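Local coordinates for protein Agap007691-pb (Anopheles gambiae, PDB 5C98) that is of unknown function but belongs to the serpin family and may therefore act as an inhibitor of serine proteases, at residues Val283-Pro289 against Phe321-Leu327; Thr149-Ile155 against Phe172-Leu178. All coordinates share one frame; numbering follows the deposited sequence.

Contact 1. Residues Val283-Pro289 against Phe321-Leu327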
loop_
_atom_site.group_PDB
_atom_site.type_symbol
_atom_site.label_atom_id
_atom_site.label_comp_id
_atom_site.label_asym_id
_atom_site.label_seq_id
_atom_site.Cartn_x
_atom_site.Cartn_y
_atom_site.Cartn_z
ATOM N N VAL A 283 2.560 -3.072 -10.868
ATOM C CA VAL A 283 1.587 -3.773 -10.046
ATOM C C VAL A 283 0.475 -2.779 -9.789
ATOM O O VAL A 283 0.737 -1.649 -9.375
ATOM C CB VAL A 283 2.189 -4.296 -8.725
ATOM C CG1 VAL A 283 1.126 -4.916 -7.823
ATOM C CG2 VAL A 283 3.239 -5.336 -9.016
ATOM N N ARG A 284 -0.749 -3.167 -10.101
ATOM C CA ARG A 284 -1.922 -2.362 -9.793
ATOM C C ARG A 284 -2.939 -3.326 -9.219
ATOM O O ARG A 284 -3.513 -4.126 -9.961
ATOM C CB ARG A 284 -2.463 -1.680 -11.038
ATOM C CG ARG A 284 -3.609 -0.719 -10.706
ATOM C CD ARG A 284 -4.334 -0.253 -11.909
ATOM N NE ARG A 284 -3.596 0.764 -12.639
ATOM C CZ ARG A 284 -3.026 0.590 -13.829
ATOM N NH1 ARG A 284 -3.064 -0.589 -14.441
ATOM N NH2 ARG A 284 -2.407 1.613 -14.412
ATOM N N GLU A 285 -3.152 -3.268 -7.908
ATOM C CA GLU A 285 -3.847 -4.341 -7.212
ATOM C C GLU A 285 -4.842 -3.789 -6.208
ATOM O O GLU A 285 -4.497 -2.935 -5.380
ATOM C CB GLU A 285 -2.862 -5.274 -6.496
ATOM C CG GLU A 285 -1.986 -6.145 -7.430
ATOM C CD GLU A 285 -2.743 -7.185 -8.227
ATOM O OE1 GLU A 285 -3.846 -7.616 -7.814
ATOM O OE2 GLU A 285 -2.220 -7.581 -9.310
ATOM N N LYS A 286 -6.069 -4.288 -6.295
ATOM C CA LYS A 286 -7.140 -4.000 -5.360
ATOM C C LYS A 286 -7.112 -5.055 -4.262
ATOM O O LYS A 286 -7.043 -6.258 -4.557
ATOM C CB LYS A 286 -8.474 -4.056 -6.097
ATOM C CG LYS A 286 -9.700 -3.788 -5.237
ATOM C CD LYS A 286 -10.974 -3.672 -6.070
ATOM C CE LYS A 286 -11.387 -4.989 -6.673
ATOM N NZ LYS A 286 -12.393 -4.769 -7.743
ATOM N N THR A 287 -7.157 -4.612 -3.008
ATOM C CA THR A 287 -7.138 -5.494 -1.856
ATOM C C THR A 287 -8.227 -5.072 -0.887
ATOM O O THR A 287 -8.859 -4.024 -1.044
ATOM C CB THR A 287 -5.774 -5.472 -1.165
ATOM O OG1 THR A 287 -5.462 -4.136 -0.746
ATOM C CG2 THR A 287 -4.695 -5.969 -2.112
ATOM N N ASP A 288 -8.393 -5.854 0.179
ATOM C CA ASP A 288 -9.517 -5.721 1.100
ATOM C C ASP A 288 -8.969 -5.637 2.516
ATOM O O ASP A 288 -8.873 -6.651 3.213
ATOM C CB ASP A 288 -10.460 -6.913 0.943
ATOM C CG ASP A 288 -11.771 -6.733 1.676
ATOM O OD1 ASP A 288 -11.884 -5.794 2.476
ATOM O OD2 ASP A 288 -12.710 -7.545 1.457
ATOM N N PRO A 289 -8.610 -4.442 2.977
ATOM C CA PRO A 289 -8.219 -4.280 4.386
ATOM C C PRO A 289 -9.198 -4.852 5.381
ATOM O O PRO A 289 -8.790 -5.247 6.484
ATOM C CB PRO A 289 -8.086 -2.755 4.527
ATOM C CG PRO A 289 -7.747 -2.283 3.172
ATOM C CD PRO A 289 -8.328 -3.240 2.180
ATOM N N PHE A 321 -13.914 -1.588 3.506
ATOM C CA PHE A 321 -12.688 -0.795 3.350
ATOM C C PHE A 321 -11.891 -1.477 2.256
ATOM O O PHE A 321 -11.419 -2.599 2.457
ATOM C CB PHE A 321 -11.909 -0.740 4.669
ATOM C CG PHE A 321 -10.677 0.144 4.641
ATOM C CD1 PHE A 321 -10.402 0.968 3.555
ATOM C CD2 PHE A 321 -9.793 0.145 5.707
ATOM C CE1 PHE A 321 -9.254 1.791 3.536
ATOM C CE2 PHE A 321 -8.654 0.950 5.673
ATOM C CZ PHE A 321 -8.399 1.761 4.598
ATOM N N ILE A 322 -11.769 -0.829 1.101
ATOM C CA ILE A 322 -11.021 -1.323 -0.046
ATOM C C ILE A 322 -9.833 -0.408 -0.293
ATOM O O ILE A 322 -9.965 0.819 -0.240
ATOM C CB ILE A 322 -11.912 -1.386 -1.305
ATOM C CG1 ILE A 322 -13.079 -2.364 -1.099
ATOM C CG2 ILE A 322 -11.096 -1.775 -2.521
ATOM C CD1 ILE A 322 -12.687 -3.791 -0.834
ATOM N N GLN A 323 -8.697 -1.012 -0.608
ATOM C CA GLN A 323 -7.493 -0.297 -1.009
ATOM C C GLN A 323 -7.097 -0.689 -2.423
ATOM O O GLN A 323 -7.282 -1.830 -2.846
ATOM C CB GLN A 323 -6.324 -0.579 -0.073
ATOM C CG GLN A 323 -5.067 0.187 -0.380
ATOM C CD GLN A 323 -4.026 0.069 0.715
ATOM O OE1 GLN A 323 -3.392 -0.973 0.895
ATOM N NE2 GLN A 323 -3.844 1.144 1.465
ATOM N N HIS A 324 -6.538 0.264 -3.170
ATOM C CA HIS A 324 -6.006 0.007 -4.502
ATOM C C HIS A 324 -4.683 0.730 -4.618
ATOM O O HIS A 324 -4.595 1.930 -4.329
ATOM C CB HIS A 324 -6.990 0.497 -5.573
ATOM C CG HIS A 324 -6.970 -0.292 -6.841
ATOM N ND1 HIS A 324 -8.125 -0.637 -7.515
ATOM C CD2 HIS A 324 -5.949 -0.770 -7.588
ATOM C CE1 HIS A 324 -7.813 -1.297 -8.613
ATOM N NE2 HIS A 324 -6.497 -1.397 -8.685
ATOM N N CYS A 325 -3.640 -0.014 -4.961
ATOM C CA CYS A 325 -2.296 0.521 -5.001
ATOM C C CYS A 325 -1.707 0.364 -6.386
ATOM O O CYS A 325 -2.049 -0.562 -7.125
ATOM C CB CYS A 325 -1.395 -0.202 -4.023
ATOM S SG CYS A 325 -1.765 0.191 -2.274
ATOM N N TYR A 326 -0.785 1.257 -6.712
ATOM C CA TYR A 326 -0.116 1.275 -7.999
ATOM C C TYR A 326 1.365 1.574 -7.820
ATOM O O TYR A 326 1.741 2.422 -7.004
ATOM C CB TYR A 326 -0.717 2.373 -8.872
ATOM C CG TYR A 326 0.005 2.613 -10.200
ATOM C CD1 TYR A 326 -0.222 1.797 -11.292
ATOM C CD2 TYR A 326 0.919 3.647 -10.332
ATOM C CE1 TYR A 326 0.458 2.006 -12.525
ATOM C CE2 TYR A 326 1.602 3.867 -11.543
ATOM C CZ TYR A 326 1.347 3.063 -12.630
ATOM O OH TYR A 326 2.004 3.282 -13.847
ATOM N N LEU A 327 2.182 0.882 -8.609
ATOM C CA LEU A 327 3.615 1.112 -8.739
ATOM C C LEU A 327 4.026 0.665 -10.133
ATOM O O LEU A 327 3.562 -0.368 -10.604
ATOM C CB LEU A 327 4.392 0.263 -7.721
ATOM C CG LEU A 327 5.911 0.227 -7.893
ATOM C CD1 LEU A 327 6.558 1.594 -7.596
ATOM C CD2 LEU A 327 6.503 -0.815 -6.998
HETATM O O HOH W 1 -6.201 -2.799 -11.029
HETATM O O HOH W 2 -4.587 -3.383 1.756
HETATM O O HOH W 3 -14.319 -4.197 2.465
#
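R284 reaches across its antiparallel neighbour strand to H324 and Y326, illustrating how regular backbone pairing presents side chains in rows. Its CB lies 4.1 Å from Y326 CD1. With CG anti to the backbone N (chi1 -174°), CG comes 3.6 Å from H324 NE2, and CD remains 4.0 Å from the same nitrogen. The bend at chi3 brings the guanidinium obliquely up to the Y326 ring, the planes 23° apart and NH2 3.5 Å from Y326 CE1; NE is hydrogen-bonded to E150 O. K286 follows on the same face, its CB over the H324 ring in a CH-pi contact, while its NZ makes a salt bridge to D159. At the far end P289 CG sits over the centre of the F321 ring, 4.0 Å from the centroid. Six backbone hydrogen bonds run from V283-L327 to T287-Q323, T287 N to Q323 O (2.8 Å) being nearly straight. A water 2.7 Å from H324 NE2, in the ring plane, donates to R284 O, while H324 ND1 is hydrogen-bonded to F154 O. The backbone thus fixes the register, while R284 and K286 set aliphatic carbons against H324 and find polar partners, E150 and D159, beyond both strands.

Contact 2. Residues Thr149-Ile155 against Phe172-Leu178; sequences TEIEDFI and FSGVSVL
S176 donates its hydroxyl to the carbonyl of T149, a hydrogen bond that ties loop 149-155 to segment 172-178. The CB of S176 points at the loop, and chi1 (-61°, OG opposite the carbonyl carbon) brings OG to 2.8 Å from T149 O, in the plane of that carbonyl. T149 OG1 is also close, 2.9 Å from S176 OG, and I151 CD1 packs against the same oxygen, so three loop atoms gather round the hydroxyl. To one side E150 adopts a left-handed backbone conformation and lays its CG against L178 CD2 at 3.8 Å.

On the other side F154 meets the strand with the rim of its ring. CZ comes 3.2 Å from S173 O, and CE2 lies 3.8 Å from G174 CA, both strand atoms near the ring plane; the bare alpha carbon of G174 lets the rim come in close to the main chain. F154 CE1 also touches F172 CD1 at 4.0 Å. I155 crosses the F172 side chain at about a right angle, its CD1 4.1 Å from F172 CE1.

A second shell sets these groups in place. The ring of F154 stacks on Y144 and also packs on V140. N141 OD1 accepts the hydrogen bond of I155 N, while Q145 NE2 bonds to E152 O, so helix 133-146 holds the loop that follows it. From the strand side, the CB of S173 points away from the loop, and its OG is hydrogen-bonded to H45 ND1 and Q323 NE2. In the serpin fold this is the connection that leads from helix F over central sheet A: the irregular segment lies between helices 133-146 and 157-160 and across strand 169-177, which strands 95-104 and 320-328 flank.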
loop_
_atom_site.group_PDB
_atom_site.type_symbol
_atom_site.label_atom_id
_atom_site.label_comp_id
_atom_site.label_asym_id
_atom_site.label_seq_id
_atom_site.Cartn_x
_atom_site.Cartn_y
_atom_site.Cartn_z
ATOM N N THR A 149 -4.084 9.503 -10.723
ATOM C CA THR A 149 -3.255 8.660 -9.877
ATOM C C THR A 149 -3.031 7.287 -10.486
ATOM O O THR A 149 -2.617 6.357 -9.786
ATOM C CB THR A 149 -3.876 8.550 -8.492
ATOM O OG1 THR A 149 -2.860 8.139 -7.559
ATOM C CG2 THR A 149 -5.082 7.577 -8.499
ATOM N N GLU A 150 -3.275 7.153 -11.787
ATOM C CA GLU A 150 -3.015 5.930 -12.531
ATOM C C GLU A 150 -3.928 4.773 -12.139
ATOM O O GLU A 150 -3.595 3.617 -12.406
ATOM C CB GLU A 150 -1.539 5.501 -12.465
ATOM C CG GLU A 150 -0.595 6.430 -13.188
ATOM C CD GLU A 150 -0.990 6.613 -14.637
ATOM O OE1 GLU A 150 -1.086 5.598 -15.356
ATOM O OE2 GLU A 150 -1.242 7.765 -15.041
ATOM N N ILE A 151 -5.089 5.054 -11.544
ATOM C CA ILE A 151 -6.074 4.027 -11.163
ATOM C C ILE A 151 -7.406 4.486 -11.745
ATOM O O ILE A 151 -8.114 5.293 -11.132
ATOM C CB ILE A 151 -6.179 3.814 -9.643
ATOM C CG1 ILE A 151 -4.852 3.379 -9.046
ATOM C CG2 ILE A 151 -7.217 2.734 -9.344
ATOM C CD1 ILE A 151 -4.838 3.338 -7.528
ATOM N N GLU A 152 -7.746 3.979 -12.927
ATOM C CA GLU A 152 -8.940 4.404 -13.644
ATOM C C GLU A 152 -10.160 3.548 -13.341
ATOM O O GLU A 152 -11.279 3.959 -13.666
ATOM C CB GLU A 152 -8.682 4.406 -15.155
ATOM C CG GLU A 152 -7.577 5.364 -15.585
ATOM C CD GLU A 152 -7.957 6.825 -15.401
ATOM O OE1 GLU A 152 -8.945 7.262 -16.033
ATOM O OE2 GLU A 152 -7.273 7.531 -14.624
ATOM N N ASP A 153 -9.980 2.379 -12.733
ATOM C CA ASP A 153 -11.083 1.491 -12.355
ATOM C C ASP A 153 -10.828 1.032 -10.923
ATOM O O ASP A 153 -10.474 -0.115 -10.647
ATOM C CB ASP A 153 -11.197 0.310 -13.311
ATOM C CG ASP A 153 -12.036 0.630 -14.524
ATOM O OD1 ASP A 153 -13.279 0.555 -14.417
ATOM O OD2 ASP A 153 -11.452 0.960 -15.578
ATOM N N PHE A 154 -11.007 1.962 -9.998
ATOM C CA PHE A 154 -10.644 1.704 -8.616
ATOM C C PHE A 154 -11.424 0.518 -8.033
ATOM O O PHE A 154 -10.857 -0.302 -7.302
ATOM C CB PHE A 154 -10.859 3.000 -7.814
ATOM C CG PHE A 154 -10.287 2.946 -6.442
ATOM C CD1 PHE A 154 -10.959 2.287 -5.449
ATOM C CD2 PHE A 154 -9.070 3.532 -6.141
ATOM C CE1 PHE A 154 -10.441 2.185 -4.187
ATOM C CE2 PHE A 154 -8.564 3.447 -4.848
ATOM C CZ PHE A 154 -9.247 2.775 -3.892
ATOM N N ILE A 155 -12.735 0.436 -8.301
ATOM C CA ILE A 155 -13.595 -0.607 -7.745
ATOM C C ILE A 155 -14.600 -1.004 -8.813
ATOM O O ILE A 155 -14.814 -0.294 -9.796
ATOM C CB ILE A 155 -14.384 -0.240 -6.452
ATOM C CG1 ILE A 155 -15.025 1.143 -6.578
ATOM C CG2 ILE A 155 -13.515 -0.367 -5.189
ATOM C CD1 ILE A 155 -16.221 1.315 -5.654
ATOM N N PHE A 172 -12.255 4.038 1.400
ATOM C CA PHE A 172 -11.379 3.695 0.293
ATOM C C PHE A 172 -10.028 4.362 0.472
ATOM O O PHE A 172 -9.952 5.489 0.958
ATOM C CB PHE A 172 -12.031 4.092 -1.039
ATOM C CG PHE A 172 -13.391 3.504 -1.177
ATOM C CD1 PHE A 172 -13.559 2.248 -1.747
ATOM C CD2 PHE A 172 -14.500 4.152 -0.680
ATOM C CE1 PHE A 172 -14.823 1.690 -1.817
ATOM C CE2 PHE A 172 -15.739 3.581 -0.736
ATOM C CZ PHE A 172 -15.904 2.360 -1.312
ATOM N N SER A 173 -8.962 3.639 0.105
ATOM C CA SER A 173 -7.596 4.147 0.144
ATOM C C SER A 173 -6.952 3.871 -1.197
ATOM O O SER A 173 -6.960 2.728 -1.660
ATOM C CB SER A 173 -6.810 3.394 1.214
ATOM O OG SER A 173 -5.410 3.527 0.971
ATOM N N GLY A 174 -6.383 4.893 -1.810
ATOM C CA GLY A 174 -5.545 4.721 -2.983
ATOM C C GLY A 174 -4.132 5.174 -2.689
ATOM O O GLY A 174 -3.958 6.318 -2.260
ATOM N N VAL A 175 -3.114 4.343 -2.948
ATOM C CA VAL A 175 -1.713 4.735 -2.782
ATOM C C VAL A 175 -0.968 4.411 -4.075
ATOM O O VAL A 175 -0.807 3.236 -4.424
ATOM C CB VAL A 175 -1.034 4.074 -1.590
ATOM C CG1 VAL A 175 0.432 4.492 -1.505
ATOM C CG2 VAL A 175 -1.802 4.465 -0.315
ATOM N N SER A 176 -0.507 5.444 -4.757
ATOM C CA SER A 176 0.157 5.323 -6.044
ATOM C C SER A 176 1.532 5.936 -5.955
ATOM O O SER A 176 1.672 7.113 -5.624
ATOM C CB SER A 176 -0.636 6.010 -7.151
ATOM O OG SER A 176 -1.899 5.392 -7.242
ATOM N N VAL A 177 2.543 5.142 -6.267
ATOM C CA VAL A 177 3.906 5.636 -6.375
ATOM C C VAL A 177 4.109 6.030 -7.832
ATOM O O VAL A 177 4.029 5.174 -8.718
ATOM C CB VAL A 177 4.911 4.556 -5.951
ATOM C CG1 VAL A 177 6.353 5.046 -6.191
ATOM C CG2 VAL A 177 4.652 4.158 -4.515
ATOM N N LEU A 178 4.358 7.308 -8.072
ATOM C CA LEU A 178 4.395 7.872 -9.413
ATOM C C LEU A 178 5.768 8.390 -9.829
ATOM O O LEU A 178 5.989 8.614 -11.023
ATOM C CB LEU A 178 3.357 8.997 -9.532
ATOM C CG LEU A 178 1.940 8.577 -9.132
ATOM C CD1 LEU A 178 1.026 9.793 -9.016
ATOM C CD2 LEU A 178 1.387 7.562 -10.116
#

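How the contacts relate
Contact 1 and contact 2 lie 7 Å apart between centres and share a sheet, since strand 169-177 of contact 2 runs parallel beside strand 320-328 of contact 1. Loop 149-155 also crosses to the strands of contact 1. The hydrogen bond from H324 ND1 to F154 O is 2.8 Å long, and that from R284 NE to E150 O, at 2.9 Å, carries the loop as far as strand 270-287. I151 CD1 packs 3.5 Å from H324 O. The loop therefore spans three successive strands. Inhibitory serpins insert their reactive loop between the two parallel strands; here these remain paired, consistent with the uninserted state, and residues 335-343, farther along the chain, are disordered.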